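Local coordinates for endoglucanase (Ruminococcus champanellensis, PDB 6WQV), which probably hydrolyses internal beta-1,4 linkages of cellulose and related plant-wall polysaccharides such as xylan, as a broad-specificity family 5 glycoside hydrolase, at residues E180-I185 / V222-L227; L236-H241 / N275-K280; N323-F326 / E331-G334; F333-R338 / W343-L348. All blocks are in the same frame, centred on the assembly; numbering follows the deposited sequence.

Contact 1: E180-I185 / V222-L227; sequences EARQVI and VNDFVL
Arg182 and Asp224 meet in a side-on salt bridge in which two guanidinium nitrogens converge on one carboxylate oxygen. Arg182 NE lies 2.8 Å from Asp224 OD2 and points at it almost straight, with an N-H...O angle of 165°; the bond from Arg182 NH2 to Asp224 OD2 is longer, 3.2 Å, and more bent. The oxygen sits practically in the guanidinium plane, at the edge that NE and NH2 share. The reverse does not hold: the two planes are turned 43° apart, and both nitrogens reach OD2 from the same face of the carboxylate, well above its plane. The bend at chi3 (-63°) turns the arginine chain so that NE, and not only the far end, faces the acid, while Arg182 CB and Asp224 CB run close at 3.9 Å. In the (beta/alpha)8 barrel of family 5 enzymes this pair lies on the outer surface, joining helix 179-197 to the end of the short helix 219-223, where the chain turns toward the next barrel strand. A water reinforces it, accepting from Arg182 NH2 at 3.0 Å and probably donating to Asp224 OD2 at 2.7 Å, so this oxygen gathers three polar neighbours. The other terminal nitrogen, Arg182 NH1, is held by the carbonyl of Gly176. A turn further along the same helix, Asn186 grips the backbone on both sides of Phe225, through Asp224 O and Val226 N.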
# COMPACT_ATOMS: atom_id res chain seq x y z
N GLU A 180 -0.50 23.30 -5.19
CA GLU A 180 -1.70 22.92 -5.91
C GLU A 180 -1.91 21.41 -5.88
O GLU A 180 -3.02 20.93 -5.65
CB GLU A 180 -1.61 23.44 -7.35
CG GLU A 180 -2.77 23.04 -8.24
CD GLU A 180 -2.68 23.66 -9.63
OE1 GLU A 180 -2.16 24.79 -9.76
OE2 GLU A 180 -3.12 23.00 -10.60
N ALA A 181 -0.84 20.63 -6.09
CA ALA A 181 -0.99 19.18 -6.09
C ALA A 181 -1.42 18.67 -4.72
O ALA A 181 -2.24 17.75 -4.62
CB ALA A 181 0.32 18.51 -6.49
N ARG A 182 -0.83 19.22 -3.66
CA ARG A 182 -1.19 18.76 -2.32
C ARG A 182 -2.64 19.09 -2.00
O ARG A 182 -3.35 18.29 -1.38
CB ARG A 182 -0.21 19.35 -1.30
CG ARG A 182 1.23 18.93 -1.60
CD ARG A 182 2.24 19.40 -0.56
NE ARG A 182 2.38 20.85 -0.43
CZ ARG A 182 3.32 21.59 -1.02
NH1 ARG A 182 4.21 21.04 -1.84
NH2 ARG A 182 3.36 22.89 -0.79
N GLN A 183 -3.11 20.26 -2.45
CA GLN A 183 -4.51 20.61 -2.27
C GLN A 183 -5.41 19.62 -3.01
O GLN A 183 -6.36 19.08 -2.44
CB GLN A 183 -4.78 22.01 -2.81
CG GLN A 183 -4.28 23.16 -1.97
CD GLN A 183 -4.44 24.50 -2.67
OE1 GLN A 183 -4.54 24.56 -3.90
NE2 GLN A 183 -4.46 25.58 -1.90
N VAL A 184 -5.14 19.41 -4.30
CA VAL A 184 -6.01 18.56 -5.12
C VAL A 184 -6.09 17.15 -4.55
O VAL A 184 -7.16 16.52 -4.58
CB VAL A 184 -5.53 18.59 -6.58
CG1 VAL A 184 -6.28 17.58 -7.41
CG2 VAL A 184 -5.72 19.98 -7.18
N ILE A 185 -4.98 16.63 -4.01
CA ILE A 185 -5.00 15.28 -3.42
C ILE A 185 -5.98 15.19 -2.26
O ILE A 185 -6.64 14.16 -2.08
CB ILE A 185 -3.55 14.85 -3.06
CG1 ILE A 185 -2.80 14.53 -4.36
CG2 ILE A 185 -3.56 13.69 -2.08
CD1 ILE A 185 -1.30 14.48 -4.21
N VAL A 222 2.78 16.96 5.20
CA VAL A 222 1.93 16.84 6.38
C VAL A 222 1.15 18.14 6.61
O VAL A 222 -0.06 18.11 6.88
CB VAL A 222 2.76 16.45 7.61
CG1 VAL A 222 1.95 16.57 8.89
CG2 VAL A 222 3.30 15.04 7.46
N ASN A 223 1.83 19.28 6.52
CA ASN A 223 1.18 20.55 6.84
C ASN A 223 0.01 20.84 5.91
O ASN A 223 -0.97 21.46 6.33
CB ASN A 223 2.20 21.68 6.82
CG ASN A 223 3.12 21.65 8.02
OD1 ASN A 223 2.81 21.04 9.04
ND2 ASN A 223 4.27 22.32 7.92
N ASP A 224 0.08 20.39 4.66
CA ASP A 224 -0.96 20.65 3.68
C ASP A 224 -2.00 19.54 3.60
O ASP A 224 -2.97 19.67 2.85
CB ASP A 224 -0.35 20.86 2.29
CG ASP A 224 0.35 22.20 2.15
OD1 ASP A 224 0.52 22.90 3.18
OD2 ASP A 224 0.71 22.56 1.01
N PHE A 225 -1.81 18.44 4.34
CA PHE A 225 -2.73 17.31 4.32
C PHE A 225 -3.95 17.59 5.18
O PHE A 225 -3.85 18.11 6.29
CB PHE A 225 -2.00 16.06 4.85
CG PHE A 225 -2.87 14.83 4.93
CD1 PHE A 225 -3.07 14.04 3.81
CD2 PHE A 225 -3.47 14.46 6.12
CE1 PHE A 225 -3.86 12.91 3.88
CE2 PHE A 225 -4.27 13.33 6.19
CZ PHE A 225 -4.47 12.56 5.07
N VAL A 226 -5.12 17.22 4.66
CA VAL A 226 -6.39 17.31 5.38
C VAL A 226 -7.01 15.91 5.39
O VAL A 226 -7.27 15.34 4.33
CB VAL A 226 -7.35 18.31 4.71
CG1 VAL A 226 -8.72 18.29 5.38
CG2 VAL A 226 -6.78 19.73 4.74
N LEU A 227 -7.25 15.37 6.58
CA LEU A 227 -7.94 14.08 6.65
C LEU A 227 -9.38 14.27 6.17
O LEU A 227 -10.04 15.22 6.61
CB LEU A 227 -7.93 13.55 8.08
CG LEU A 227 -8.26 12.07 8.27
CD1 LEU A 227 -7.17 11.17 7.73
CD2 LEU A 227 -8.52 11.82 9.76
O HOH W 1 2.03 24.93 1.01

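Contact 2: L236-H241 / N275-K280; sequences LIVDIH and NSFGAK. With GLC (alpha-D-glucopyranose), chain E.
Strand 236-241 is the sixth of the eight parallel strands of the TIM barrel, and its outward residues Val238 and Ile240 receive Phe277 from the end of helix 263-278. The meeting is wholly apolar. Val238 CG1 stands over one face of the Phe277 ring, 4.1 Å from its centroid and 14° off the normal, a CH-pi contact set toward the rim on the CZ side. The second methyl, Val238 CG2, comes within 4.0 Å of Phe277 CD1, so the valine spreads both branches against the ring. Ile240 comes in obliquely from the same side, its CD1 3.9 Å from Phe277 CE2; chi2 of -58° folds that methyl back toward the aromatic. With an alanine in place of Phe277, both methyls of Val238 and the tip of Ile240 would probably lose their aromatic partner, leaving a gap between strand and helix. Alternation along the strand sends His241 the opposite way, into the glycan pocket, where His241 ND1 is hydrogen-bonded to O1 of the bound glucose at 2.9 Å; either atom could be the donor. Phe277 lies within a wider, pi-type turn at 275-278, and Lys280 NZ reaches back to Asn275 O at 2.6 Å. Strands 208-211 and 284-289 flank the strand on its two sides with backbone hydrogen bonds, while Val222 of helix 219-223 and Val284 of strand 284-289 also pack against Phe277.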
# COMPACT_ATOMS: atom_id res chain seq x y z
N LEU A 236 -10.54 6.16 9.72
CA LEU A 236 -9.58 6.51 8.69
C LEU A 236 -8.15 6.36 9.18
O LEU A 236 -7.83 6.70 10.33
CB LEU A 236 -9.79 7.94 8.19
CG LEU A 236 -11.18 8.23 7.61
CD1 LEU A 236 -11.26 9.68 7.11
CD2 LEU A 236 -11.55 7.27 6.49
N ILE A 237 -7.29 5.87 8.29
CA ILE A 237 -5.88 5.61 8.55
C ILE A 237 -5.06 6.26 7.45
O ILE A 237 -5.38 6.12 6.26
CB ILE A 237 -5.61 4.10 8.56
CG1 ILE A 237 -6.49 3.38 9.59
CG2 ILE A 237 -4.13 3.81 8.82
CD1 ILE A 237 -6.63 1.89 9.31
N VAL A 238 -3.97 6.91 7.82
CA VAL A 238 -3.03 7.46 6.84
C VAL A 238 -1.98 6.41 6.51
O VAL A 238 -1.45 5.73 7.41
CB VAL A 238 -2.38 8.75 7.36
CG1 VAL A 238 -1.28 9.22 6.41
CG2 VAL A 238 -3.45 9.84 7.54
N ASP A 239 -1.65 6.29 5.23
CA ASP A 239 -0.60 5.40 4.77
C ASP A 239 0.63 6.22 4.40
O ASP A 239 0.57 7.09 3.52
CB ASP A 239 -1.03 4.55 3.56
CG ASP A 239 0.02 3.50 3.16
OD1 ASP A 239 1.15 3.51 3.71
OD2 ASP A 239 -0.28 2.66 2.29
N ILE A 240 1.74 5.94 5.07
CA ILE A 240 3.05 6.49 4.75
C ILE A 240 3.93 5.34 4.27
O ILE A 240 4.02 4.31 4.95
CB ILE A 240 3.67 7.17 5.98
CG1 ILE A 240 2.83 8.37 6.45
CG2 ILE A 240 5.11 7.56 5.68
CD1 ILE A 240 2.61 9.46 5.41
N HIS A 241 4.58 5.51 3.13
CA HIS A 241 5.65 4.60 2.72
C HIS A 241 6.97 5.20 3.22
O HIS A 241 7.21 6.41 3.09
CB HIS A 241 5.71 4.43 1.20
CG HIS A 241 4.42 3.98 0.59
ND1 HIS A 241 4.29 3.73 -0.76
CD2 HIS A 241 3.19 3.77 1.13
CE1 HIS A 241 3.04 3.39 -1.03
NE2 HIS A 241 2.36 3.40 0.10
N ASN A 275 4.84 11.64 15.34
CA ASN A 275 4.49 12.99 15.77
C ASN A 275 3.51 13.65 14.81
O ASN A 275 2.68 14.45 15.25
CB ASN A 275 5.75 13.86 15.87
CG ASN A 275 6.58 13.54 17.08
OD1 ASN A 275 6.10 12.96 18.05
ND2 ASN A 275 7.85 13.95 17.05
N SER A 276 3.61 13.34 13.52
CA SER A 276 2.75 13.98 12.52
C SER A 276 1.32 13.46 12.58
O SER A 276 0.37 14.22 12.30
CB SER A 276 3.33 13.73 11.12
OG SER A 276 4.58 14.36 10.95
N PHE A 277 1.13 12.19 12.96
CA PHE A 277 -0.17 11.53 12.86
C PHE A 277 -0.60 10.88 14.18
O PHE A 277 -1.50 11.38 14.84
CB PHE A 277 -0.15 10.54 11.70
CG PHE A 277 0.07 11.19 10.37
CD1 PHE A 277 -0.90 12.00 9.82
CD2 PHE A 277 1.27 11.03 9.69
CE1 PHE A 277 -0.70 12.62 8.60
CE2 PHE A 277 1.47 11.65 8.47
CZ PHE A 277 0.48 12.45 7.92
N GLY A 278 0.05 9.77 14.56
CA GLY A 278 -0.42 9.04 15.73
C GLY A 278 -0.51 9.88 16.99
O GLY A 278 -1.47 9.76 17.76
N ALA A 279 0.47 10.76 17.21
CA ALA A 279 0.45 11.60 18.40
C ALA A 279 -0.69 12.61 18.39
O ALA A 279 -1.10 13.07 19.46
CB ALA A 279 1.78 12.35 18.55
N LYS A 280 -1.19 12.97 17.21
CA LYS A 280 -2.32 13.87 17.06
C LYS A 280 -3.66 13.14 16.97
O LYS A 280 -4.66 13.75 16.58
CB LYS A 280 -2.18 14.70 15.77
CG LYS A 280 -1.19 15.85 15.79
CD LYS A 280 0.06 15.50 16.55
CE LYS A 280 1.02 16.68 16.56
NZ LYS A 280 2.35 16.28 17.08
C1 GLC E . 6.44 2.80 -3.96
C2 GLC E . 5.52 1.98 -4.85
C3 GLC E . 5.91 0.63 -5.26
C4 GLC E . 7.36 0.59 -5.67
C5 GLC E . 8.17 1.00 -4.46
C6 GLC E . 9.67 0.82 -4.60
O1 GLC E . 6.24 2.71 -2.61
O2 GLC E . 4.20 2.01 -4.23
O3 GLC E . 5.05 0.25 -6.40
O4 GLC E . 7.69 -0.73 -6.12
O5 GLC E . 7.91 2.44 -4.18
O6 GLC E . 10.18 1.61 -5.58

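Contact 3: N323-F326 / E331-G334; sequences NNAF and ENFG. With BGC (beta-D-glucopyranose), chain B; GLC (alpha-D-glucopyranose), chain E; EDO (1,2-ethanediol), chain I.
The Phe333 ring presents its edge to the sugar, with Glu331 OE1 and O2 of the beta-glucose near its plane, and the Asn323 amide nitrogen lies at that edge too. Tyr243 and Trp321 meet this ring at steep angles. The Phe326 ring, by contrast, meets Gly334 obliquely, Phe326 CE1 standing 3.4 Å from Gly334 C. These groups belong to the loop after the eighth strand of the (beta/alpha)8 barrel, which folds back on itself to line the glycan pocket. Asn323 links the two arms of the loop. Its CG sits between the backbone N and carbonyl carbon (chi1 67°), which places the amide across the loop: Phe333 N and Ala325 N donate to Asn323 OD1 from opposite faces of its plane, the latter closing an Asx turn. Asn323 ND2 gives a 2.8 Å bond to Glu331 O, leaving from within the amide plane but landing above the carbonyl plane, and also reaches O3 of the beta-glucose. A bond from Gly334 N to Ala325 O, 2.8 Å, completes the closure. Glu331, extended beyond CG, brings one oxygen to two sugar hydroxyls: OE1 accepts from O2 of the beta-glucose and from O6 of the alpha-glucose, each at 2.8 Å.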
# COMPACT_ATOMS: atom_id res chain seq x y z
N ASN A 323 8.56 -7.75 -3.88
CA ASN A 323 8.38 -7.82 -5.32
C ASN A 323 8.98 -9.08 -5.94
O ASN A 323 9.14 -9.14 -7.16
CB ASN A 323 8.91 -6.57 -6.02
CG ASN A 323 10.41 -6.44 -5.93
OD1 ASN A 323 11.10 -7.24 -5.28
ND2 ASN A 323 10.95 -5.42 -6.60
N ASN A 324 9.34 -10.07 -5.13
CA ASN A 324 9.77 -11.38 -5.63
C ASN A 324 11.03 -11.29 -6.48
O ASN A 324 11.27 -12.14 -7.34
CB ASN A 324 8.63 -12.07 -6.40
CG ASN A 324 8.89 -13.54 -6.64
OD1 ASN A 324 9.31 -14.26 -5.74
ND2 ASN A 324 8.63 -13.99 -7.86
N ALA A 325 11.88 -10.28 -6.25
CA ALA A 325 13.09 -10.06 -7.03
C ALA A 325 14.30 -10.11 -6.10
O ALA A 325 14.33 -9.41 -5.09
CB ALA A 325 13.02 -8.71 -7.76
N PHE A 326 15.29 -10.93 -6.46
CA PHE A 326 16.42 -11.24 -5.58
C PHE A 326 17.75 -10.76 -6.13
O PHE A 326 18.47 -10.03 -5.44
CB PHE A 326 16.42 -12.76 -5.25
CG PHE A 326 15.15 -13.18 -4.60
CD1 PHE A 326 14.97 -13.00 -3.25
CD2 PHE A 326 14.09 -13.64 -5.36
CE1 PHE A 326 13.76 -13.30 -2.65
CE2 PHE A 326 12.88 -13.94 -4.77
CZ PHE A 326 12.71 -13.76 -3.41
N GLU A 331 15.15 -3.37 -8.77
CA GLU A 331 14.99 -3.29 -7.32
C GLU A 331 14.71 -4.68 -6.77
O GLU A 331 13.71 -5.31 -7.14
CB GLU A 331 13.83 -2.35 -6.98
CG GLU A 331 14.10 -0.92 -7.39
CD GLU A 331 12.95 0.04 -7.12
OE1 GLU A 331 11.92 -0.35 -6.52
OE2 GLU A 331 13.09 1.23 -7.50
N ASN A 332 15.58 -5.16 -5.90
CA ASN A 332 15.45 -6.52 -5.37
C ASN A 332 14.91 -6.47 -3.95
O ASN A 332 15.67 -6.49 -2.97
CB ASN A 332 16.79 -7.23 -5.45
CG ASN A 332 17.24 -7.46 -6.86
OD1 ASN A 332 16.51 -8.04 -7.67
ND2 ASN A 332 18.43 -6.97 -7.19
N PHE A 333 13.59 -6.44 -3.83
CA PHE A 333 12.90 -6.41 -2.55
C PHE A 333 12.30 -7.76 -2.17
O PHE A 333 11.49 -7.83 -1.24
CB PHE A 333 11.82 -5.33 -2.56
CG PHE A 333 12.35 -3.91 -2.42
CD1 PHE A 333 12.91 -3.48 -1.23
CD2 PHE A 333 12.22 -3.01 -3.46
CE1 PHE A 333 13.37 -2.18 -1.09
CE2 PHE A 333 12.67 -1.70 -3.33
CZ PHE A 333 13.26 -1.29 -2.14
N GLY A 334 12.68 -8.83 -2.86
CA GLY A 334 12.11 -10.13 -2.56
C GLY A 334 12.43 -10.60 -1.16
O GLY A 334 13.50 -10.34 -0.61
C2 BGC B . 9.09 -2.01 -7.53
C3 BGC B . 9.82 -2.00 -8.83
C4 BGC B . 8.94 -1.57 -9.98
C5 BGC B . 8.29 -0.22 -9.69
C6 BGC B . 7.28 0.22 -10.70
C1 BGC B . 8.45 -0.66 -7.24
O2 BGC B . 9.99 -2.35 -6.45
O3 BGC B . 10.33 -3.36 -9.09
O4 BGC B . 9.75 -1.37 -11.19
O5 BGC B . 7.58 -0.29 -8.39
O6 BGC B . 6.90 1.58 -10.42
C1 GLC E . 6.44 2.80 -3.96
C2 GLC E . 5.52 1.98 -4.85
C3 GLC E . 5.91 0.63 -5.26
C4 GLC E . 7.36 0.59 -5.67
C5 GLC E . 8.17 1.00 -4.46
C6 GLC E . 9.67 0.82 -4.60
O1 GLC E . 6.24 2.71 -2.61
O2 GLC E . 4.20 2.01 -4.23
O3 GLC E . 5.05 0.25 -6.40
O4 GLC E . 7.69 -0.73 -6.12
O5 GLC E . 7.91 2.44 -4.18
O6 GLC E . 10.18 1.61 -5.58
C1 EDO I . 15.37 -13.62 -9.59
O1 EDO I . 14.88 -12.58 -8.74
C2 EDO I . 16.81 -13.95 -9.19
O2 EDO I . 17.60 -12.77 -9.37

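Contact 4: F333-R338 / W343-L348; sequences FGLLNR and WQYPEL
Leu335 threads between two parts of the segment 343-348. Its CB leaves the backbone pointing away from that segment, but with CG anti to the backbone N (chi1 -168°) the branch swings back: Leu335 CG comes to 4.0 Å from Trp343 CZ3, CD2 stays against the same corner of the indole, and CD1 carries on to Leu348 CD2, again at 4.0 Å. The neighbouring Leu336 takes the indole differently. Its CB touches Trp343 CZ3 at 3.6 Å, and CD1 stands over the face of the six-membered ring, 4.3 Å from the centroid and 7° off the normal, a CH-pi contact. Leu336 and Trp343 are a non-hydrogen-bonded pair of a two-stranded antiparallel hairpin, which follows the barrel's last strand and leads into the C-terminal helix 346-353. One residue away, Gln344 N donates to Leu335 O at 3.0 Å, nearly along the C=O axis, and a water bridges that carbonyl to Tyr345 N, right before the helix. On the other side of the hairpin, Asn337 ND2 bonds to Gln344 OE1 at 3.0 Å, the oxygen lying in the asparagine's amide plane although the two amides are turned 38° apart. A leucine in place of Asn337 would probably leave Gln344 OE1 without this donor and its amide freer to turn. Tyr345 sets its ring edge against Gly334 O, while Arg300 of helix 297-313 makes a cation-pi contact with the same ring.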
# COMPACT_ATOMS: atom_id res chain seq x y z
N PHE A 333 13.59 -6.44 -3.83
CA PHE A 333 12.90 -6.41 -2.55
C PHE A 333 12.30 -7.76 -2.17
O PHE A 333 11.49 -7.83 -1.24
CB PHE A 333 11.82 -5.33 -2.56
CG PHE A 333 12.35 -3.91 -2.42
CD1 PHE A 333 12.91 -3.48 -1.23
CD2 PHE A 333 12.22 -3.01 -3.46
CE1 PHE A 333 13.37 -2.18 -1.09
CE2 PHE A 333 12.67 -1.70 -3.33
CZ PHE A 333 13.26 -1.29 -2.14
N GLY A 334 12.68 -8.83 -2.86
CA GLY A 334 12.11 -10.13 -2.56
C GLY A 334 12.43 -10.60 -1.16
O GLY A 334 13.50 -10.34 -0.61
N LEU A 335 11.49 -11.34 -0.58
CA LEU A 335 11.66 -11.96 0.73
C LEU A 335 11.21 -13.41 0.62
O LEU A 335 11.97 -14.32 0.96
CB LEU A 335 10.88 -11.18 1.78
CG LEU A 335 11.15 -11.49 3.25
CD1 LEU A 335 12.57 -11.12 3.64
CD2 LEU A 335 10.17 -10.73 4.12
N LEU A 336 9.99 -13.62 0.11
CA LEU A 336 9.51 -14.96 -0.23
C LEU A 336 9.86 -15.24 -1.69
O LEU A 336 9.46 -14.49 -2.59
CB LEU A 336 7.99 -15.04 -0.08
CG LEU A 336 7.33 -16.35 -0.52
CD1 LEU A 336 7.85 -17.51 0.31
CD2 LEU A 336 5.81 -16.23 -0.41
N ASN A 337 10.58 -16.33 -1.93
CA ASN A 337 10.77 -16.81 -3.29
C ASN A 337 9.52 -17.60 -3.65
O ASN A 337 9.32 -18.72 -3.17
CB ASN A 337 12.05 -17.63 -3.39
CG ASN A 337 12.36 -18.04 -4.81
OD1 ASN A 337 11.47 -18.28 -5.62
ND2 ASN A 337 13.65 -18.13 -5.12
N ARG A 338 8.65 -17.01 -4.48
CA ARG A 338 7.32 -17.58 -4.67
C ARG A 338 7.36 -18.90 -5.43
O ARG A 338 6.52 -19.77 -5.19
CB ARG A 338 6.42 -16.56 -5.39
CG ARG A 338 6.12 -15.31 -4.57
CD ARG A 338 5.20 -14.37 -5.30
NE ARG A 338 5.39 -13.00 -4.84
CZ ARG A 338 4.83 -11.95 -5.40
NH1 ARG A 338 4.03 -12.09 -6.44
NH2 ARG A 338 5.09 -10.74 -4.93
N TRP A 343 11.78 -18.86 2.08
CA TRP A 343 12.22 -17.55 2.57
C TRP A 343 13.70 -17.41 2.22
O TRP A 343 14.55 -18.14 2.75
CB TRP A 343 12.00 -17.43 4.08
CG TRP A 343 10.54 -17.42 4.47
CD1 TRP A 343 9.89 -18.38 5.19
CD2 TRP A 343 9.58 -16.40 4.19
NE1 TRP A 343 8.57 -18.02 5.37
CE2 TRP A 343 8.36 -16.81 4.76
CE3 TRP A 343 9.62 -15.18 3.51
CZ2 TRP A 343 7.20 -16.04 4.67
CZ3 TRP A 343 8.47 -14.42 3.42
CH2 TRP A 343 7.28 -14.86 3.99
N GLN A 344 14.00 -16.50 1.29
CA GLN A 344 15.35 -16.42 0.75
C GLN A 344 16.32 -15.79 1.73
O GLN A 344 17.53 -16.02 1.64
CB GLN A 344 15.32 -15.61 -0.55
CG GLN A 344 16.60 -15.64 -1.36
CD GLN A 344 16.41 -16.29 -2.72
OE1 GLN A 344 15.50 -17.10 -2.93
NE2 GLN A 344 17.25 -15.91 -3.68
N TYR A 345 15.82 -14.98 2.67
CA TYR A 345 16.65 -14.28 3.65
C TYR A 345 16.13 -14.60 5.04
O TYR A 345 15.52 -13.75 5.71
CB TYR A 345 16.66 -12.79 3.35
CG TYR A 345 17.03 -12.47 1.91
CD1 TYR A 345 18.32 -12.71 1.44
CD2 TYR A 345 16.10 -11.95 1.03
CE1 TYR A 345 18.66 -12.42 0.13
CE2 TYR A 345 16.44 -11.66 -0.28
CZ TYR A 345 17.72 -11.91 -0.73
OH TYR A 345 18.05 -11.62 -2.03
N PRO A 346 16.34 -15.83 5.51
CA PRO A 346 15.76 -16.22 6.81
C PRO A 346 16.22 -15.39 7.99
O PRO A 346 15.43 -15.17 8.92
CB PRO A 346 16.16 -17.70 6.94
CG PRO A 346 17.35 -17.86 6.00
CD PRO A 346 17.05 -16.93 4.85
N GLU A 347 17.47 -14.92 8.00
CA GLU A 347 17.95 -14.12 9.13
C GLU A 347 17.24 -12.77 9.17
O GLU A 347 16.99 -12.23 10.25
CB GLU A 347 19.46 -13.92 9.03
CG GLU A 347 20.29 -15.17 9.24
CD GLU A 347 21.77 -14.87 9.38
OE1 GLU A 347 22.11 -13.70 9.63
OE2 GLU A 347 22.58 -15.81 9.25
N LEU A 348 16.92 -12.23 8.00
CA LEU A 348 16.19 -10.97 7.94
C LEU A 348 14.74 -11.15 8.38
O LEU A 348 14.21 -10.34 9.14
CB LEU A 348 16.27 -10.41 6.53
CG LEU A 348 15.44 -9.16 6.22
CD1 LEU A 348 15.81 -8.01 7.12
CD2 LEU A 348 15.64 -8.78 4.75
O HOH W 2 13.24 -14.23 3.46

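How the contacts relate
From the N terminus, contact 1 comes first, closing a loop of 36 residues that includes barrel strand 208-211 and ties helix 179-197 to the end of helix 219-223. Contact 2 follows in series, closing 33 residues by joining strand 236-241 to the end of helix 263-278. The two touch: Val222 and Phe225 of contact 1 pack on Phe277 and Val238. Contacts 3 and 4 each close only four residues, beyond the eighth strand; they overlap at Phe333 and Gly334, and Asn324 of contact 3 probably bonds to the backbone of Arg338. Contacts 2 and 3, their centres about 27 Å apart, reach the same alpha-glucose from opposite sides of the chain's centre.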